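Local structure of beta-glycosidase (Bacteroides caccae, 6T2R) at residues Leu116-Pro130 against Gly141-Asp153. The protein probably acts as a family 16 endo-beta-galactosidase, hydrolysing mucin O-glycans from within the chain as a gut bacterium begins to break down mucin. Residues are numbered along the deposited sequence; the frame is centred on the assembly and turned at random.
Sequences LHGAKGAWPAIWTLP and GGEVDIMERLNHD
W127 brings the six-membered part of its indole obliquely against the carboxyl end of E143, with CE3 3.5 Å from OE1 and the ring and carboxylate planes 57° apart. The indole reaches this place because its CG sits between the backbone N and the carbonyl carbon (chi1 59°), and it is tethered through NE1 to D233; E143 OE2 is held by W138. D145 runs alongside W127, bringing its OD1 to 3.6 Å from W127 CB. Farther along the same face, the E148 carboxylate lies beside W123, OE2 4.0 Å from CE3.

The backbones beneath pair antiparallel, T128 with V144 and I126 with M147, and at I126 a classic beta bulge sets both I146 and M147 opposite one residue. Here I126 O accepts M147 N at 2.9 Å on a lone pair, and I146 N adds a weak, bent bond. On the opposite face, M147 bends at chi2 and chi3 to rest CE 3.9 Å from I126 CG1 and near P124, while I146 crosses I126 at about a right angle; Y190 of strand 187-195 packs on both M147 and I146.

Beyond P124 the pairing passes into loops. N151 N donates to A122 O, and its OD1 takes G121 N at 2.7 Å, nearly straight, gripping the turn from A119 to A122. H152 spreads one ring face over G118, whose CA lies 3.9 Å from the ring centroid, and R149 slides past L116 while NH1 binds D153 O.

The E143-D145-E148 spacing fits the ExDxxE signature of bulged family 16 enzymes, in which the two glutamates are the nucleophile and the acid/base. The extra bulge residue puts E148 on the face that carries D145 and W127, so that the third acid joins the first two, consistent with a catalytic centre in the substrate cleft.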
ATOM      1  N   LEU A 116       1.233   4.475  12.837  1.00 30.33           N
ATOM      2  CA  LEU A 116      -0.220   4.161  12.863  1.00 32.25           C
ATOM      3  C   LEU A 116      -0.764   4.450  14.254  1.00 32.78           C
ATOM      4  O   LEU A 116       0.061   4.476  15.181  1.00 31.86           O
ATOM      5  CB  LEU A 116      -0.418   2.682  12.497  1.00 29.92           C
ATOM      6  CG  LEU A 116       0.209   2.253  11.172  1.00 29.89           C
ATOM      7  CD1 LEU A 116      -0.114   0.810  10.836  1.00 29.38           C
ATOM      8  CD2 LEU A 116      -0.236   3.165  10.027  1.00 30.56           C
ATOM      9  N   HIS A 117      -2.098   4.553  14.350  1.00 32.95           N
ATOM     10  CA  HIS A 117      -2.880   4.830  15.586  1.00 30.28           C
ATOM     11  C   HIS A 117      -4.080   3.875  15.665  1.00 31.82           C
ATOM     12  O   HIS A 117      -4.871   3.868  14.728  1.00 31.24           O
ATOM     13  CB  HIS A 117      -3.283   6.311  15.635  1.00 30.09           C
ATOM     14  CG  HIS A 117      -2.112   7.236  15.576  1.00 29.67           C
ATOM     15  ND1 HIS A 117      -1.458   7.678  16.722  1.00 30.08           N
ATOM     16  CD2 HIS A 117      -1.434   7.747  14.525  1.00 28.30           C
ATOM     17  CE1 HIS A 117      -0.416   8.407  16.373  1.00 31.65           C
ATOM     18  NE2 HIS A 117      -0.379   8.478  15.020  1.00 30.87           N
ATOM     19  N   GLY A 118      -4.189   3.086  16.746  1.00 33.18           N
ATOM     20  CA  GLY A 118      -5.311   2.169  17.006  1.00 34.56           C
ATOM     21  C   GLY A 118      -6.648   2.889  16.953  1.00 35.02           C
ATOM     22  O   GLY A 118      -6.729   4.012  17.416  1.00 31.85           O
ATOM     23  N   ALA A 119      -7.654   2.237  16.374  1.00 36.30           N
ATOM     24  CA  ALA A 119      -9.066   2.651  16.295  1.00 36.70           C
ATOM     25  C   ALA A 119      -9.876   1.440  15.828  1.00 36.56           C
ATOM     26  O   ALA A 119      -9.461   0.788  14.861  1.00 36.20           O
ATOM     27  CB  ALA A 119      -9.241   3.801  15.333  1.00 40.36           C
ATOM     28  N   LYS A 120     -10.966   1.132  16.517  1.00 37.74           N
ATOM     29  CA  LYS A 120     -11.859   0.014  16.163  1.00 37.04           C
ATOM     30  C   LYS A 120     -12.497   0.349  14.811  1.00 33.62           C
ATOM     31  O   LYS A 120     -13.138   1.439  14.690  1.00 32.08           O
ATOM     32  CB  LYS A 120     -12.902  -0.210  17.257  1.00 40.09           C
ATOM     33  CG  LYS A 120     -13.621  -1.548  17.164  1.00 45.61           C
ATOM     34  CD  LYS A 120     -15.004  -1.531  17.787  1.00 54.80           C
ATOM     35  CE  LYS A 120     -15.403  -2.838  18.448  1.00 59.12           C
ATOM     36  NZ  LYS A 120     -15.224  -3.990  17.528  1.00 63.50           N
ATOM     37  N   GLY A 121     -12.281  -0.525  13.824  1.00 30.73           N
ATOM     38  CA  GLY A 121     -12.801  -0.368  12.453  1.00 32.49           C
ATOM     39  C   GLY A 121     -11.824   0.278  11.503  1.00 30.04           C
ATOM     40  O   GLY A 121     -12.117   0.323  10.306  1.00 30.37           O
ATOM     41  N   ALA A 122     -10.670   0.719  11.986  1.00 32.47           N
ATOM     42  CA  ALA A 122      -9.615   1.259  11.097  1.00 32.87           C
ATOM     43  C   ALA A 122      -8.752   0.108  10.521  1.00 32.99           C
ATOM     44  O   ALA A 122      -8.446  -0.883  11.246  1.00 34.82           O
ATOM     45  CB  ALA A 122      -8.807   2.295  11.840  1.00 30.49           C
ATOM     46  N   TRP A 123      -8.397   0.237   9.239  1.00 30.68           N
ATOM     47  CA  TRP A 123      -7.487  -0.681   8.507  1.00 29.11           C
ATOM     48  C   TRP A 123      -6.780   0.109   7.417  1.00 27.55           C
ATOM     49  O   TRP A 123      -6.990  -0.102   6.219  1.00 29.00           O
ATOM     50  CB  TRP A 123      -8.236  -1.908   7.980  1.00 27.86           C
ATOM     51  CG  TRP A 123      -9.427  -1.657   7.114  1.00 29.48           C
ATOM     52  CD1 TRP A 123     -10.469  -0.809   7.354  1.00 32.51           C
ATOM     53  CD2 TRP A 123      -9.754  -2.354   5.899  1.00 27.76           C
ATOM     54  NE1 TRP A 123     -11.400  -0.912   6.357  1.00 33.60           N
ATOM     55  CE2 TRP A 123     -10.986  -1.851   5.444  1.00 29.54           C
ATOM     56  CE3 TRP A 123      -9.108  -3.320   5.131  1.00 29.67           C
ATOM     57  CZ2 TRP A 123     -11.583  -2.272   4.257  1.00 27.00           C
ATOM     58  CZ3 TRP A 123      -9.702  -3.744   3.955  1.00 28.38           C
ATOM     59  CH2 TRP A 123     -10.925  -3.224   3.531  1.00 27.26           C
ATOM     60  N   PRO A 124      -5.885   1.037   7.824  1.00 25.88           N
ATOM     61  CA  PRO A 124      -5.007   1.727   6.876  1.00 25.86           C
ATOM     62  C   PRO A 124      -4.145   0.724   6.091  1.00 23.72           C
ATOM     63  O   PRO A 124      -3.763  -0.261   6.662  1.00 20.45           O
ATOM     64  CB  PRO A 124      -4.106   2.575   7.770  1.00 25.86           C
ATOM     65  CG  PRO A 124      -4.117   1.788   9.078  1.00 24.93           C
ATOM     66  CD  PRO A 124      -5.554   1.360   9.220  1.00 24.12           C
ATOM     67  N   ALA A 125      -3.923   0.990   4.809  1.00 20.59           N
ATOM     68  CA  ALA A 125      -3.221   0.077   3.890  1.00 22.25           C
ATOM     69  C   ALA A 125      -2.157   0.821   3.094  1.00 23.00           C
ATOM     70  O   ALA A 125      -2.302   2.038   2.831  1.00 22.49           O
ATOM     71  CB  ALA A 125      -4.206  -0.613   2.965  1.00 23.07           C
ATOM     72  N   ILE A 126      -1.116   0.090   2.702  1.00 25.07           N
ATOM     73  CA  ILE A 126      -0.079   0.513   1.718  1.00 22.12           C
ATOM     74  C   ILE A 126      -0.002  -0.617   0.699  1.00 23.40           C
ATOM     75  O   ILE A 126       0.234  -1.766   1.098  1.00 22.45           O
ATOM     76  CB  ILE A 126       1.272   0.747   2.424  1.00 22.86           C
ATOM     77  CG1 ILE A 126       1.152   1.807   3.521  1.00 21.08           C
ATOM     78  CG2 ILE A 126       2.353   1.072   1.409  1.00 23.84           C
ATOM     79  CD1 ILE A 126       2.323   1.911   4.484  1.00 21.76           C
ATOM     80  N   TRP A 127      -0.189  -0.330  -0.577  1.00 23.76           N
ATOM     81  CA  TRP A 127      -0.394  -1.432  -1.525  1.00 22.23           C
ATOM     82  C   TRP A 127      -0.223  -0.955  -2.947  1.00 22.13           C
ATOM     83  O   TRP A 127      -0.208   0.282  -3.174  1.00 23.97           O
ATOM     84  CB  TRP A 127      -1.756  -2.065  -1.252  1.00 23.26           C
ATOM     85  CG  TRP A 127      -2.967  -1.191  -1.358  1.00 25.27           C
ATOM     86  CD1 TRP A 127      -3.292  -0.075  -0.632  1.00 25.48           C
ATOM     87  CD2 TRP A 127      -4.134  -1.493  -2.152  1.00 24.74           C
ATOM     88  NE1 TRP A 127      -4.554   0.360  -0.964  1.00 23.51           N
ATOM     89  CE2 TRP A 127      -5.085  -0.483  -1.894  1.00 22.66           C
ATOM     90  CE3 TRP A 127      -4.444  -2.511  -3.072  1.00 25.30           C
ATOM     91  CZ2 TRP A 127      -6.323  -0.467  -2.514  1.00 23.76           C
ATOM     92  CZ3 TRP A 127      -5.674  -2.495  -3.696  1.00 24.31           C
ATOM     93  CH2 TRP A 127      -6.593  -1.484  -3.406  1.00 27.41           C
ATOM     94  N   THR A 128      -0.069  -1.917  -3.855  1.00 24.07           N
ATOM     95  CA  THR A 128       0.126  -1.651  -5.287  1.00 24.14           C
ATOM     96  C   THR A 128      -0.806  -2.504  -6.145  1.00 24.52           C
ATOM     97  O   THR A 128      -1.170  -3.616  -5.758  1.00 23.60           O
ATOM     98  CB  THR A 128       1.584  -1.849  -5.710  1.00 25.04           C
ATOM     99  OG1 THR A 128       1.830  -3.254  -5.827  1.00 23.07           O
ATOM    100  CG2 THR A 128       2.537  -1.143  -4.771  1.00 23.93           C
ATOM    101  N   LEU A 129      -1.157  -1.906  -7.278  1.00 24.55           N
ATOM    102  CA  LEU A 129      -2.019  -2.414  -8.364  1.00 24.30           C
ATOM    103  C   LEU A 129      -1.282  -2.176  -9.675  1.00 24.62           C
ATOM    104  O   LEU A 129      -0.362  -1.375  -9.711  1.00 23.93           O
ATOM    105  CB  LEU A 129      -3.357  -1.670  -8.312  1.00 24.72           C
ATOM    106  CG  LEU A 129      -4.275  -2.095  -7.166  1.00 24.15           C
ATOM    107  CD1 LEU A 129      -5.547  -1.299  -7.213  1.00 23.57           C
ATOM    108  CD2 LEU A 129      -4.557  -3.594  -7.206  1.00 23.00           C
ATOM    109  N   PRO A 130      -1.639  -2.885 -10.767  1.00 24.94           N
ATOM    110  CA  PRO A 130      -1.041  -2.625 -12.075  1.00 24.57           C
ATOM    111  C   PRO A 130      -1.247  -1.183 -12.528  1.00 23.33           C
ATOM    112  O   PRO A 130      -2.360  -0.669 -12.444  1.00 21.73           O
ATOM    113  CB  PRO A 130      -1.737  -3.621 -13.018  1.00 28.97           C
ATOM    114  CG  PRO A 130      -2.245  -4.704 -12.068  1.00 27.30           C
ATOM    115  CD  PRO A 130      -2.612  -3.977 -10.794  1.00 24.22           C
ATOM    116  N   GLY A 141      -4.706  -9.245 -12.753  1.00 22.52           N
ATOM    117  CA  GLY A 141      -3.514  -8.387 -12.905  1.00 22.89           C
ATOM    118  C   GLY A 141      -2.665  -8.423 -11.672  1.00 23.71           C
ATOM    119  O   GLY A 141      -1.482  -7.966 -11.722  1.00 22.98           O
ATOM    120  N   GLY A 142      -3.250  -8.892 -10.575  1.00 21.79           N
ATOM    121  CA  GLY A 142      -2.532  -9.008  -9.297  1.00 22.77           C
ATOM    122  C   GLY A 142      -2.757  -7.814  -8.378  1.00 24.26           C
ATOM    123  O   GLY A 142      -3.131  -6.713  -8.854  1.00 25.02           O
ATOM    124  N   GLU A 143      -2.481  -8.025  -7.100  1.00 24.41           N
ATOM    125  CA  GLU A 143      -2.529  -7.010  -6.024  1.00 24.92           C
ATOM    126  C   GLU A 143      -1.436  -7.376  -5.013  1.00 25.49           C
ATOM    127  O   GLU A 143      -1.250  -8.595  -4.731  1.00 25.67           O
ATOM    128  CB  GLU A 143      -3.904  -6.995  -5.348  1.00 25.02           C
ATOM    129  CG  GLU A 143      -4.068  -5.891  -4.293  1.00 25.33           C
ATOM    130  CD  GLU A 143      -5.273  -6.088  -3.386  1.00 25.52           C
ATOM    131  OE1 GLU A 143      -5.172  -5.842  -2.190  1.00 23.59           O
ATOM    132  OE2 GLU A 143      -6.312  -6.502  -3.894  1.00 29.33           O
ATOM    133  N   VAL A 144      -0.716  -6.368  -4.526  1.00 24.02           N
ATOM    134  CA  VAL A 144       0.365  -6.528  -3.528  1.00 23.86           C
ATOM    135  C   VAL A 144       0.046  -5.608  -2.353  1.00 24.63           C
ATOM    136  O   VAL A 144       0.075  -4.391  -2.507  1.00 23.19           O
ATOM    137  CB  VAL A 144       1.727  -6.216  -4.154  1.00 24.39           C
ATOM    138  CG1 VAL A 144       2.853  -6.314  -3.130  1.00 22.40           C
ATOM    139  CG2 VAL A 144       2.002  -7.118  -5.345  1.00 24.87           C
ATOM    140  N   ASP A 145      -0.253  -6.201  -1.215  1.00 25.05           N
ATOM    141  CA  ASP A 145      -0.544  -5.473   0.042  1.00 27.30           C
ATOM    142  C   ASP A 145       0.764  -5.379   0.821  1.00 24.50           C
ATOM    143  O   ASP A 145       1.186  -6.379   1.401  1.00 23.96           O
ATOM    144  CB  ASP A 145      -1.682  -6.199   0.766  1.00 28.21           C
ATOM    145  CG  ASP A 145      -2.952  -6.234  -0.070  1.00 28.98           C
ATOM    146  OD1 ASP A 145      -3.085  -5.370  -0.962  1.00 23.74           O
ATOM    147  OD2 ASP A 145      -3.789  -7.117   0.170  1.00 27.71           O
ATOM    148  N   ILE A 146       1.411  -4.226   0.808  1.00 25.16           N
ATOM    149  CA  ILE A 146       2.678  -4.004   1.575  1.00 24.07           C
ATOM    150  C   ILE A 146       2.353  -3.831   3.065  1.00 24.33           C
ATOM    151  O   ILE A 146       3.168  -4.242   3.906  1.00 26.58           O
ATOM    152  CB  ILE A 146       3.433  -2.804   0.988  1.00 23.86           C
ATOM    153  CG1 ILE A 146       3.635  -2.982  -0.521  1.00 24.11           C
ATOM    154  CG2 ILE A 146       4.731  -2.590   1.744  1.00 23.92           C
ATOM    155  CD1 ILE A 146       4.185  -1.787  -1.282  1.00 23.85           C
ATOM    156  N   MET A 147       1.177  -3.288   3.408  1.00 26.20           N
ATOM    157  CA  MET A 147       0.752  -3.137   4.827  1.00 22.16           C
ATOM    158  C   MET A 147      -0.776  -3.056   4.922  1.00 23.23           C
ATOM    159  O   MET A 147      -1.388  -2.279   4.178  1.00 21.18           O
ATOM    160  CB  MET A 147       1.387  -1.868   5.401  1.00 24.61           C
ATOM    161  CG  MET A 147       1.295  -1.706   6.900  1.00 26.06           C
ATOM    162  SD  MET A 147      -0.335  -1.211   7.480  1.00 26.81           S
ATOM    163  CE  MET A 147      -0.445   0.444   6.782  1.00 29.89           C
ATOM    164  N   GLU A 148      -1.350  -3.830   5.835  1.00 25.40           N
ATOM    165  CA  GLU A 148      -2.722  -3.675   6.364  1.00 27.36           C
ATOM    166  C   GLU A 148      -2.650  -3.814   7.882  1.00 27.31           C
ATOM    167  O   GLU A 148      -2.011  -4.747   8.323  1.00 27.94           O
ATOM    168  CB  GLU A 148      -3.577  -4.738   5.711  1.00 32.57           C
ATOM    169  CG  GLU A 148      -3.496  -4.626   4.204  1.00 38.39           C
ATOM    170  CD  GLU A 148      -4.650  -5.263   3.510  1.00 45.96           C
ATOM    171  OE1 GLU A 148      -4.479  -6.456   3.108  1.00 57.06           O
ATOM    172  OE2 GLU A 148      -5.690  -4.591   3.408  1.00 46.48           O
ATOM    173  N   ARG A 149      -3.157  -2.839   8.631  1.00 31.84           N
ATOM    174  CA  ARG A 149      -3.208  -2.898  10.117  1.00 33.00           C
ATOM    175  C   ARG A 149      -4.665  -2.708  10.576  1.00 31.14           C
ATOM    176  O   ARG A 149      -5.252  -1.612  10.415  1.00 29.93           O
ATOM    177  CB  ARG A 149      -2.222  -1.906  10.734  1.00 34.49           C
ATOM    178  CG  ARG A 149      -1.742  -2.315  12.123  1.00 37.76           C
ATOM    179  CD  ARG A 149      -2.823  -2.306  13.200  1.00 38.74           C
ATOM    180  NE  ARG A 149      -3.137  -0.922  13.459  1.00 38.10           N
ATOM    181  CZ  ARG A 149      -2.567  -0.183  14.411  1.00 38.82           C
ATOM    182  NH1 ARG A 149      -1.739  -0.719  15.287  1.00 36.44           N
ATOM    183  NH2 ARG A 149      -2.846   1.103  14.492  1.00 37.23           N
ATOM    184  N   LEU A 150      -5.196  -3.763  11.173  1.00 31.27           N
ATOM    185  CA  LEU A 150      -6.599  -3.875  11.648  1.00 34.89           C
ATOM    186  C   LEU A 150      -6.714  -3.352  13.081  1.00 32.64           C
ATOM    187  O   LEU A 150      -5.978  -3.839  13.975  1.00 33.53           O
ATOM    188  CB  LEU A 150      -7.002  -5.355  11.613  1.00 34.46           C
ATOM    189  CG  LEU A 150      -7.709  -5.854  10.350  1.00 37.07           C
ATOM    190  CD1 LEU A 150      -7.130  -5.240   9.090  1.00 39.83           C
ATOM    191  CD2 LEU A 150      -7.660  -7.367  10.269  1.00 36.99           C
ATOM    192  N   ASN A 151      -7.679  -2.471  13.317  1.00 32.75           N
ATOM    193  CA  ASN A 151      -8.154  -2.186  14.691  1.00 31.68           C
ATOM    194  C   ASN A 151      -6.967  -1.662  15.505  1.00 32.60           C
ATOM    195  O   ASN A 151      -6.350  -0.669  15.076  1.00 29.07           O
ATOM    196  CB  ASN A 151      -8.851  -3.432  15.264  1.00 29.93           C
ATOM    197  CG  ASN A 151     -10.114  -3.728  14.487  1.00 32.69           C
ATOM    198  OD1 ASN A 151     -10.992  -2.866  14.382  1.00 32.87           O
ATOM    199  ND2 ASN A 151     -10.200  -4.912  13.899  1.00 28.14           N
ATOM    200  N   HIS A 152      -6.694  -2.286  16.652  1.00 36.28           N
ATOM    201  CA  HIS A 152      -5.586  -1.938  17.582  1.00 38.89           C
ATOM    202  C   HIS A 152      -4.471  -2.993  17.488  1.00 34.57           C
ATOM    203  O   HIS A 152      -3.706  -3.049  18.422  1.00 41.47           O
ATOM    204  CB  HIS A 152      -6.137  -1.799  19.029  1.00 39.88           C
ATOM    205  CG  HIS A 152      -7.121  -0.681  19.201  1.00 44.46           C
ATOM    206  ND1 HIS A 152      -6.773   0.547  19.797  1.00 44.89           N
ATOM    207  CD2 HIS A 152      -8.425  -0.567  18.841  1.00 44.16           C
ATOM    208  CE1 HIS A 152      -7.818   1.358  19.786  1.00 39.41           C
ATOM    209  NE2 HIS A 152      -8.843   0.698  19.206  1.00 42.15           N
ATOM    210  N   ASP A 153      -4.357  -3.789  16.422  1.00 33.03           N
ATOM    211  CA  ASP A 153      -3.405  -4.940  16.418  1.00 32.46           C
ATOM    212  C   ASP A 153      -1.971  -4.413  16.537  1.00 31.85           C
ATOM    213  O   ASP A 153      -1.669  -3.356  16.008  1.00 35.21           O
ATOM    214  CB  ASP A 153      -3.495  -5.808  15.154  1.00 32.46           C
ATOM    215  CG  ASP A 153      -4.836  -6.473  14.858  1.00 33.81           C
ATOM    216  OD1 ASP A 153      -5.682  -6.533  15.745  1.00 33.66           O
ATOM    217  OD2 ASP A 153      -5.012  -6.951  13.718  1.00 29.97           O
TER
HETATM  218  O   HOH W   1      -0.985   2.090  16.698  1.00 35.21           O